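Local coordinates for protein 3-methyladenine dna-glycosylase (Archaeoglobus fulgidus, PDB 2JHN) that belongs to the HhH-GPD superfamily of base excision DNA repair proteins and joins that helical fold to a TATA-box binding protein-like domain, at residues M16-V20 with F282-F287; R44-M49 with V60-E65; Q164-L168 with I188-E194. The protein carries 1 engineered substitution. All coordinates share one frame; numbering follows the deposited sequence.

Interaction 2 is a hairpin of the TATA-box binding protein-like domain and interaction 3 a pair of helices in the HhH-GPD region, while interaction 1 ties a segment of the former to helix 274-287, near the end of the chain, and so closes a long loop in which the other two are nested. Their centres lie 25 to 29 Å apart and none touches another; the nearest atoms of interactions 1 and 2 are about 9 Å apart, those of 2 and 3 about 10 Å. Cys178, which contacts the bound mercuribenzoic acid, falls in sequence between the two segments of interaction 3. The Val20 side chain of interaction 1 lies about 8 Å from a sodium ion.

Interaction 1 (M16-V20 with F282-F287); sequences MKFFV and FLYDRF
Phe18 and Arg286 make a cation-pi pair that joins the TATA-box binding protein-like region to the last turns of helix 274-287. Arg286 CZ lies 4.5 Å from the centroid of the Phe18 ring and only 10° off its normal, but the guanidinium is tilted 55° to the ring, so the two do not stack flat. Val20 CG2 packs over a face of the same guanidinium. A second cation-pi contact is less certain, because Lys17 has two conformers: in one, NZ lies 3.4 Å from the centroid of the Phe287 ring; the opposite face of that ring lies over Arg286 CB.

Apolar packing completes the seat of Phe18. With CG anti to the backbone N (chi1 -164°), its ring reaches the helix, where Leu283 CD2 meets CD1 at 3.8 Å and Phe282 CD2 meets CZ, near the ring plane, at 4.1 Å. Phe279 of the same helix adds a nearly parallel ring.

The long, extended arginine suits its place because it also serves a backbone acceptor: NH1 gives Phe18 O a short but bent, weak hydrogen bond of 2.7 Å, and a water donates to that same Phe18 O at 2.9 Å.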
loop_
_atom_site.group_PDB
_atom_site.type_symbol
_atom_site.label_atom_id
_atom_site.label_comp_id
_atom_site.label_asym_id
_atom_site.label_seq_id
_atom_site.Cartn_x
_atom_site.Cartn_y
_atom_site.Cartn_z
ATOM N N MET A 16 -2.602 -6.162 10.064
ATOM C CA MET A 16 -1.780 -7.228 9.469
ATOM C C MET A 16 -2.533 -8.078 8.427
ATOM O O MET A 16 -1.930 -8.556 7.465
ATOM C CB MET A 16 -1.142 -8.090 10.571
ATOM C CG MET A 16 -0.215 -7.328 11.510
ATOM S SD MET A 16 1.170 -6.538 10.633
ATOM C CE MET A 16 0.596 -4.837 10.533
ATOM N N LYS A 17 -3.840 -8.254 8.621
ATOM C CA LYS A 17 -4.680 -9.004 7.679
ATOM C C LYS A 17 -4.686 -8.349 6.306
ATOM O O LYS A 17 -4.961 -9.002 5.293
ATOM C CB LYS A 17 -6.115 -9.101 8.193
ATOM C CG LYS A 17 -6.477 -10.432 8.854
ATOM C CD LYS A 17 -7.885 -10.349 9.465
ATOM C CE LYS A 17 -8.845 -9.638 8.525
ATOM N NZ LYS A 17 -9.506 -10.571 7.611
ATOM N N PHE A 18 -4.372 -7.057 6.270
ATOM C CA PHE A 18 -4.332 -6.330 5.008
ATOM C C PHE A 18 -3.283 -6.890 4.057
ATOM O O PHE A 18 -3.455 -6.799 2.854
ATOM C CB PHE A 18 -4.092 -4.832 5.229
ATOM C CG PHE A 18 -4.419 -3.998 4.035
ATOM C CD1 PHE A 18 -5.738 -3.628 3.769
ATOM C CD2 PHE A 18 -3.400 -3.558 3.181
ATOM C CE1 PHE A 18 -6.049 -2.858 2.656
ATOM C CE2 PHE A 18 -3.704 -2.764 2.054
ATOM C CZ PHE A 18 -5.024 -2.425 1.795
ATOM N N PHE A 19 -2.216 -7.477 4.614
ATOM C CA PHE A 19 -1.159 -8.126 3.852
ATOM C C PHE A 19 -1.651 -9.456 3.283
ATOM O O PHE A 19 -2.210 -10.292 3.997
ATOM C CB PHE A 19 0.093 -8.342 4.713
ATOM C CG PHE A 19 0.779 -7.053 5.125
ATOM C CD1 PHE A 19 1.518 -6.308 4.187
ATOM C CD2 PHE A 19 0.684 -6.583 6.416
ATOM C CE1 PHE A 19 2.162 -5.122 4.550
ATOM C CE2 PHE A 19 1.326 -5.370 6.797
ATOM C CZ PHE A 19 2.065 -4.653 5.860
ATOM N N VAL A 20 -1.425 -9.645 1.992
ATOM C CA VAL A 20 -2.034 -10.754 1.277
ATOM C C VAL A 20 -1.223 -12.054 1.423
ATOM O O VAL A 20 -1.791 -13.142 1.541
ATOM C CB VAL A 20 -2.356 -10.295 -0.177
ATOM C CG1 VAL A 20 -1.813 -11.241 -1.241
ATOM C CG2 VAL A 20 -3.854 -10.001 -0.310
ATOM N N PHE A 282 -11.249 -2.546 -0.297
ATOM C CA PHE A 282 -10.335 -3.651 -0.639
ATOM C C PHE A 282 -10.563 -4.836 0.313
ATOM O O PHE A 282 -10.628 -5.984 -0.123
ATOM C CB PHE A 282 -8.856 -3.247 -0.539
ATOM C CG PHE A 282 -8.380 -2.291 -1.626
ATOM C CD1 PHE A 282 -8.880 -2.348 -2.937
ATOM C CD2 PHE A 282 -7.400 -1.359 -1.319
ATOM C CE1 PHE A 282 -8.386 -1.433 -3.939
ATOM C CE2 PHE A 282 -6.900 -0.468 -2.283
ATOM C CZ PHE A 282 -7.411 -0.510 -3.595
ATOM N N LEU A 283 -10.654 -4.563 1.611
ATOM C CA LEU A 283 -10.894 -5.642 2.578
ATOM C C LEU A 283 -12.226 -6.357 2.282
ATOM O O LEU A 283 -12.302 -7.570 2.332
ATOM C CB LEU A 283 -10.907 -5.099 4.005
ATOM C CG LEU A 283 -9.580 -4.599 4.571
ATOM C CD1 LEU A 283 -9.836 -3.783 5.827
ATOM C CD2 LEU A 283 -8.666 -5.787 4.826
ATOM N N TYR A 284 -13.261 -5.568 2.005
ATOM C CA TYR A 284 -14.623 -6.047 1.711
ATOM C C TYR A 284 -14.621 -6.928 0.474
ATOM O O TYR A 284 -15.186 -8.032 0.468
ATOM C CB TYR A 284 -15.542 -4.840 1.503
ATOM C CG TYR A 284 -17.007 -5.174 1.486
ATOM C CD1 TYR A 284 -17.662 -5.549 2.652
ATOM C CD2 TYR A 284 -17.736 -5.104 0.317
ATOM C CE1 TYR A 284 -19.004 -5.848 2.643
ATOM C CE2 TYR A 284 -19.090 -5.396 0.298
ATOM C CZ TYR A 284 -19.713 -5.767 1.467
ATOM O OH TYR A 284 -21.049 -6.079 1.460
ATOM N N ASP A 285 -13.962 -6.452 -0.575
ATOM C CA ASP A 285 -13.828 -7.231 -1.803
ATOM C C ASP A 285 -13.048 -8.536 -1.598
ATOM O O ASP A 285 -13.404 -9.572 -2.180
ATOM C CB ASP A 285 -13.169 -6.403 -2.906
ATOM C CG ASP A 285 -13.142 -7.145 -4.258
ATOM O OD1 ASP A 285 -14.231 -7.568 -4.758
ATOM O OD2 ASP A 285 -12.025 -7.300 -4.801
ATOM N N ARG A 286 -11.996 -8.490 -0.785
ATOM C CA ARG A 286 -11.165 -9.672 -0.534
ATOM C C ARG A 286 -11.863 -10.653 0.418
ATOM O O ARG A 286 -11.757 -11.874 0.223
ATOM C CB ARG A 286 -9.828 -9.285 0.096
ATOM C CG ARG A 286 -8.820 -8.602 -0.826
ATOM C CD ARG A 286 -7.580 -8.233 -0.005
ATOM N NE ARG A 286 -6.697 -7.227 -0.615
ATOM C CZ ARG A 286 -5.838 -6.513 0.104
ATOM N NH1 ARG A 286 -5.790 -6.708 1.423
ATOM N NH2 ARG A 286 -5.040 -5.621 -0.481
ATOM N N PHE A 287 -12.559 -10.113 1.427
ATOM C CA PHE A 287 -13.030 -10.897 2.594
ATOM C C PHE A 287 -14.541 -11.101 2.733
ATOM O O PHE A 287 -15.003 -11.827 3.629
ATOM C CB PHE A 287 -12.496 -10.307 3.901
ATOM C CG PHE A 287 -11.018 -10.459 4.065
ATOM C CD1 PHE A 287 -10.407 -11.697 3.871
ATOM C CD2 PHE A 287 -10.235 -9.373 4.415
ATOM C CE1 PHE A 287 -9.031 -11.852 4.025
ATOM C CE2 PHE A 287 -8.854 -9.509 4.572
ATOM C CZ PHE A 287 -8.251 -10.750 4.379
HETATM O O HOH W 1 -1.864 -5.480 0.887
#

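Interaction 2 (R44-M49 with V60-E65); sequences RAVAVM and VEGNFE
Met49 and Glu61 face each other as a hydrogen-bonded pair in a beta hairpin, the contact between the antiparallel strands 44-54 and 57-62 inside the five-stranded sheet. Two backbone bonds hold the pair: Met49 N to Glu61 O at 2.8 Å and Glu61 N to Met49 O at 3.0 Å. Their side chains run side by side in the same direction, Met49 CG lying 3.8 Å from Glu61 CB, while the carboxylate goes on to Tyr51 OH.

Val48 and Gly62 form the next, non-hydrogen-bonded pair. Having no side chain, Gly62 lets Ala47 O come within 3.0 Å of its CA, where a CB would collide with that oxygen, and the strands draw close. Beyond it the ladder changes character. Asn63 N still donates to Ala47 O (3.2 Å), but the return bond is taken over by a side chain: Asn63 OD1 accepts from Ala47 N at 2.9 Å, the donor standing 42° out of the amide carbonyl plane. A chi1 of 68°, with CG between the backbone N and the carbonyl carbon, folds the short amide back to this N-H, and a water bridges Asn63 ND2, weakly, to Ala45 O.

Branched and aromatic side chains fill the face that carries Val48, opposite Met49 and Glu61. Val48 spreads its two methyls, CG1 to Val60 CG1 at 3.7 Å and CG2 to Phe64 CE2 at 3.8 Å, and the Phe64 ring stacks on Trp2. At the far end Arg44 NH2 lies near Glu65 but makes its salt bridge with Glu68.

Leu76 of helix 69-80 packs on Val48 and Val60, and Val72 on Phe64, while Phe158 of strand 156-159 touches Ala47 and Met49. A curved antiparallel sheet backed by a helix in this way is characteristic of TATA-box binding protein-like domains.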
loop_
_atom_site.group_PDB
_atom_site.type_symbol
_atom_site.label_atom_id
_atom_site.label_comp_id
_atom_site.label_asym_id
_atom_site.label_seq_id
_atom_site.Cartn_x
_atom_site.Cartn_y
_atom_site.Cartn_z
ATOM N N ARG A 44 21.546 3.916 3.235
ATOM C CA ARG A 44 21.869 2.610 3.794
ATOM C C ARG A 44 20.593 1.886 4.286
ATOM O O ARG A 44 19.652 2.527 4.747
ATOM C CB ARG A 44 22.964 2.742 4.875
ATOM C CG ARG A 44 22.590 3.547 6.118
ATOM C CD ARG A 44 22.447 2.581 7.275
ATOM N NE ARG A 44 22.347 3.135 8.635
ATOM C CZ ARG A 44 21.738 4.260 9.021
ATOM N NH1 ARG A 44 21.129 5.068 8.161
ATOM N NH2 ARG A 44 21.742 4.567 10.306
ATOM N N ALA A 45 20.564 0.561 4.144
ATOM C CA ALA A 45 19.414 -0.230 4.589
ATOM C C ALA A 45 19.516 -0.564 6.068
ATOM O O ALA A 45 20.542 -1.056 6.541
ATOM C CB ALA A 45 19.290 -1.495 3.778
ATOM N N VAL A 46 18.436 -0.278 6.786
ATOM C CA VAL A 46 18.302 -0.600 8.199
ATOM C C VAL A 46 17.154 -1.587 8.432
ATOM O O VAL A 46 16.200 -1.665 7.629
ATOM C CB VAL A 46 18.136 0.676 9.089
ATOM C CG1 VAL A 46 19.389 1.539 9.014
ATOM C CG2 VAL A 46 16.897 1.490 8.699
ATOM N N ALA A 47 17.268 -2.343 9.518
ATOM C CA ALA A 47 16.232 -3.274 9.951
ATOM C C ALA A 47 15.225 -2.510 10.820
ATOM O O ALA A 47 15.611 -1.731 11.707
ATOM C CB ALA A 47 16.850 -4.431 10.740
ATOM N N VAL A 48 13.937 -2.692 10.532
ATOM C CA VAL A 48 12.868 -2.142 11.375
ATOM C C VAL A 48 11.843 -3.247 11.604
ATOM O O VAL A 48 11.510 -3.980 10.678
ATOM C CB VAL A 48 12.171 -0.902 10.753
ATOM C CG1 VAL A 48 11.066 -0.375 11.690
ATOM C CG2 VAL A 48 13.176 0.228 10.504
ATOM N N MET A 49 11.359 -3.377 12.848
ATOM C CA MET A 49 10.236 -4.261 13.133
ATOM C C MET A 49 9.287 -3.549 14.090
ATOM O O MET A 49 9.686 -2.635 14.816
ATOM C CB MET A 49 10.704 -5.605 13.713
ATOM C CG MET A 49 11.134 -5.523 15.143
ATOM S SD MET A 49 11.996 -7.007 15.673
ATOM C CE MET A 49 10.661 -8.136 15.856
ATOM N N VAL A 60 8.577 -0.314 18.376
ATOM C CA VAL A 60 9.507 -0.424 17.235
ATOM C C VAL A 60 10.915 -0.826 17.714
ATOM O O VAL A 60 11.440 -0.276 18.686
ATOM C CB VAL A 60 9.590 0.884 16.409
ATOM C CG1 VAL A 60 10.448 0.671 15.148
ATOM C CG2 VAL A 60 8.179 1.384 16.000
ATOM N N GLU A 61 11.489 -1.807 17.036
ATOM C CA GLU A 61 12.896 -2.157 17.217
ATOM C C GLU A 61 13.602 -2.114 15.867
ATOM O O GLU A 61 12.983 -2.332 14.808
ATOM C CB GLU A 61 13.016 -3.555 17.818
ATOM C CG GLU A 61 12.380 -3.717 19.194
ATOM C CD GLU A 61 12.625 -5.100 19.782
ATOM O OE1 GLU A 61 13.801 -5.520 19.861
ATOM O OE2 GLU A 61 11.651 -5.771 20.171
ATOM N N GLY A 62 14.906 -1.852 15.897
ATOM C CA GLY A 62 15.678 -1.792 14.662
ATOM C C GLY A 62 17.096 -1.343 14.935
ATOM O O GLY A 62 17.433 -1.017 16.078
ATOM N N ASN A 63 17.915 -1.302 13.885
ATOM C CA ASN A 63 19.337 -0.995 14.044
ATOM C C ASN A 63 19.747 0.389 13.540
ATOM O O ASN A 63 20.943 0.659 13.358
ATOM C CB ASN A 63 20.207 -2.098 13.439
ATOM C CG ASN A 63 20.114 -2.162 11.933
ATOM O OD1 ASN A 63 19.303 -1.457 11.313
ATOM N ND2 ASN A 63 20.958 -3.004 11.325
ATOM N N PHE A 64 18.751 1.253 13.310
ATOM C CA PHE A 64 18.975 2.682 13.066
ATOM C C PHE A 64 19.432 3.410 14.346
ATOM O O PHE A 64 19.327 2.878 15.452
ATOM C CB PHE A 64 17.724 3.351 12.462
ATOM C CG PHE A 64 16.447 3.122 13.256
ATOM C CD1 PHE A 64 16.072 4.003 14.272
ATOM C CD2 PHE A 64 15.618 2.039 12.966
ATOM C CE1 PHE A 64 14.894 3.791 15.009
ATOM C CE2 PHE A 64 14.435 1.819 13.688
ATOM C CZ PHE A 64 14.074 2.697 14.705
ATOM N N GLU A 65 19.951 4.621 14.181
ATOM C CA GLU A 65 20.440 5.407 15.303
ATOM C C GLU A 65 19.287 6.106 16.022
ATOM O O GLU A 65 18.239 6.353 15.429
ATOM C CB GLU A 65 21.479 6.428 14.819
ATOM C CG GLU A 65 22.633 5.846 13.977
ATOM C CD GLU A 65 23.393 4.717 14.682
ATOM O OE1 GLU A 65 23.507 4.741 15.933
ATOM O OE2 GLU A 65 23.880 3.801 13.980
HETATM O O HOH W 2 22.001 -1.858 8.682
#

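Interaction 3 (Q164-L168 with I188-E194); sequences QEAIL and IVEIAKE
Gln164 supplies all the direct hydrogen bonds across this helix-helix contact in the HhH-GPD region, and it does so with one atom. Its NE2 donates to Ala192 O and to Glu194 O, each at 2.8 Å, so both amide hydrogens are used. The two acceptors lie in the plane of the glutamine amide, which would fix its rotation, yet they are approached differently: the donor lies in the carbonyl plane of Glu194 but stands 46° out of that of Ala192. An extended chain beyond CG (chi2 178°) carries the amide to the backbone carbonyls of Ala192 and Glu194. Glutamine suits this spot because one neutral group offers two N-H donors and an acceptor. That acceptor, Gln164 OE1, takes a hydrogen bond of 2.6 Å from a water. The same water donates to the backbone oxygen of Glu194, closing a small polar ring.

Van der Waals packing follows one turn further on. Ala192 is the small residue in the middle: its CB meets Leu168 CD2 at 3.6 Å and Ile167 CG2 at 3.8 Å, and its CA comes within 4.7 Å of Gln164 CA. Ile167 also turns CG2 to Ile188 CG2 (3.9 Å), making the buried side of the interface. On the more exposed side, Leu168 CD2 lies against Val189 and the aliphatic CG of Lys193.

The N-to-C directions of the short helical segments differ by 133°, and their axes approach to 8.9 Å. Around them, Phe119 of helix 118-127 touches Gln164 and Ile167, Ile126 and Ile127 of that helix meet Ile188, and Leu175, further along helix 164-177, packs on Ile167, Ile188 and Val189.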
loop_
_atom_site.group_PDB
_atom_site.type_symbol
_atom_site.label_atom_id
_atom_site.label_comp_id
_atom_site.label_asym_id
_atom_site.label_seq_id
_atom_site.Cartn_x
_atom_site.Cartn_y
_atom_site.Cartn_z
ATOM N N GLN A 164 16.182 2.140 -6.984
ATOM C CA GLN A 164 16.189 2.441 -8.427
ATOM C C GLN A 164 17.482 1.945 -9.083
ATOM O O GLN A 164 17.448 1.361 -10.158
ATOM C CB GLN A 164 15.954 3.933 -8.690
ATOM C CG GLN A 164 14.595 4.421 -8.165
ATOM C CD GLN A 164 14.382 5.892 -8.386
ATOM O OE1 GLN A 164 13.919 6.602 -7.494
ATOM N NE2 GLN A 164 14.707 6.370 -9.597
ATOM N N GLU A 165 18.591 2.126 -8.376
ATOM C CA GLU A 165 19.925 1.644 -8.807
ATOM C C GLU A 165 20.009 0.141 -9.062
ATOM O O GLU A 165 20.569 -0.285 -10.071
ATOM C CB GLU A 165 20.980 2.061 -7.772
ATOM C CG GLU A 165 21.250 3.554 -7.749
ATOM C CD GLU A 165 20.413 4.333 -6.720
ATOM O OE1 GLU A 165 19.385 3.819 -6.191
ATOM O OE2 GLU A 165 20.798 5.488 -6.432
ATOM N N ALA A 166 19.433 -0.643 -8.141
ATOM C CA ALA A 166 19.393 -2.101 -8.209
ATOM C C ALA A 166 18.579 -2.578 -9.406
ATOM O O ALA A 166 18.946 -3.548 -10.063
ATOM C CB ALA A 166 18.823 -2.681 -6.901
ATOM N N ILE A 167 17.477 -1.877 -9.684
ATOM C CA ILE A 167 16.632 -2.141 -10.855
ATOM C C ILE A 167 17.328 -1.856 -12.193
ATOM O O ILE A 167 17.216 -2.637 -13.150
ATOM C CB ILE A 167 15.281 -1.363 -10.747
ATOM C CG1 ILE A 167 14.459 -1.947 -9.590
ATOM C CG2 ILE A 167 14.489 -1.402 -12.072
ATOM C CD1 ILE A 167 14.130 -3.462 -9.726
ATOM N N LEU A 168 18.042 -0.738 -12.248
ATOM C CA LEU A 168 18.788 -0.393 -13.449
ATOM C C LEU A 168 19.830 -1.481 -13.747
ATOM O O LEU A 168 19.992 -1.897 -14.901
ATOM C CB LEU A 168 19.418 1.003 -13.304
ATOM C CG LEU A 168 18.415 2.180 -13.327
ATOM C CD1 LEU A 168 19.154 3.488 -13.134
ATOM C CD2 LEU A 168 17.572 2.216 -14.613
ATOM N N ILE A 188 9.210 -0.380 -15.868
ATOM C CA ILE A 188 9.840 -0.257 -14.546
ATOM C C ILE A 188 11.269 0.287 -14.677
ATOM O O ILE A 188 11.668 1.202 -13.964
ATOM C CB ILE A 188 9.742 -1.579 -13.741
ATOM C CG1 ILE A 188 8.260 -1.840 -13.389
ATOM C CG2 ILE A 188 10.653 -1.520 -12.482
ATOM C CD1 ILE A 188 7.968 -3.191 -12.798
ATOM N N VAL A 189 12.031 -0.241 -15.635
ATOM C CA VAL A 189 13.374 0.287 -15.873
ATOM C C VAL A 189 13.297 1.782 -16.252
ATOM O O VAL A 189 14.046 2.608 -15.733
ATOM C CB VAL A 189 14.145 -0.576 -16.908
ATOM C CG1 VAL A 189 15.441 0.126 -17.353
ATOM C CG2 VAL A 189 14.453 -1.958 -16.321
ATOM N N GLU A 190 12.339 2.132 -17.103
ATOM C CA GLU A 190 12.090 3.525 -17.489
ATOM C C GLU A 190 11.873 4.456 -16.271
ATOM O O GLU A 190 12.510 5.507 -16.130
ATOM C CB GLU A 190 10.890 3.579 -18.446
ATOM C CG GLU A 190 10.781 4.860 -19.256
ATOM C CD GLU A 190 9.550 4.907 -20.194
ATOM O OE1 GLU A 190 9.027 3.844 -20.620
ATOM O OE2 GLU A 190 9.132 6.039 -20.532
ATOM N N ILE A 191 10.996 4.024 -15.371
ATOM C CA ILE A 191 10.717 4.757 -14.149
ATOM C C ILE A 191 11.967 4.859 -13.262
ATOM O O ILE A 191 12.233 5.908 -12.657
ATOM C CB ILE A 191 9.513 4.113 -13.392
ATOM C CG1 ILE A 191 8.208 4.186 -14.239
ATOM C CG2 ILE A 191 9.377 4.697 -11.988
ATOM C CD1 ILE A 191 7.625 5.573 -14.374
ATOM N N ALA A 192 12.761 3.785 -13.213
ATOM C CA ALA A 192 13.998 3.769 -12.398
ATOM C C ALA A 192 15.028 4.864 -12.770
ATOM O O ALA A 192 15.814 5.330 -11.927
ATOM C CB ALA A 192 14.650 2.358 -12.438
ATOM N N LYS A 193 15.022 5.261 -14.033
ATOM C CA LYS A 193 15.875 6.372 -14.515
ATOM C C LYS A 193 15.499 7.773 -13.999
ATOM O O LYS A 193 16.283 8.719 -14.118
ATOM C CB LYS A 193 15.883 6.374 -16.052
ATOM C CG LYS A 193 16.586 5.173 -16.647
ATOM C CD LYS A 193 16.472 5.150 -18.167
ATOM C CE LYS A 193 17.081 3.886 -18.735
ATOM N NZ LYS A 193 16.974 3.875 -20.221
ATOM N N GLU A 194 14.296 7.920 -13.439
ATOM C CA GLU A 194 13.806 9.231 -13.002
ATOM C C GLU A 194 14.487 9.694 -11.725
ATOM O O GLU A 194 14.616 8.937 -10.766
ATOM C CB GLU A 194 12.280 9.208 -12.819
ATOM C CG GLU A 194 11.506 8.929 -14.101
ATOM C CD GLU A 194 11.505 10.134 -15.037
ATOM O OE1 GLU A 194 10.892 11.167 -14.711
ATOM O OE2 GLU A 194 12.155 10.067 -16.085
HETATM O O HOH W 3 14.596 9.131 -7.564
#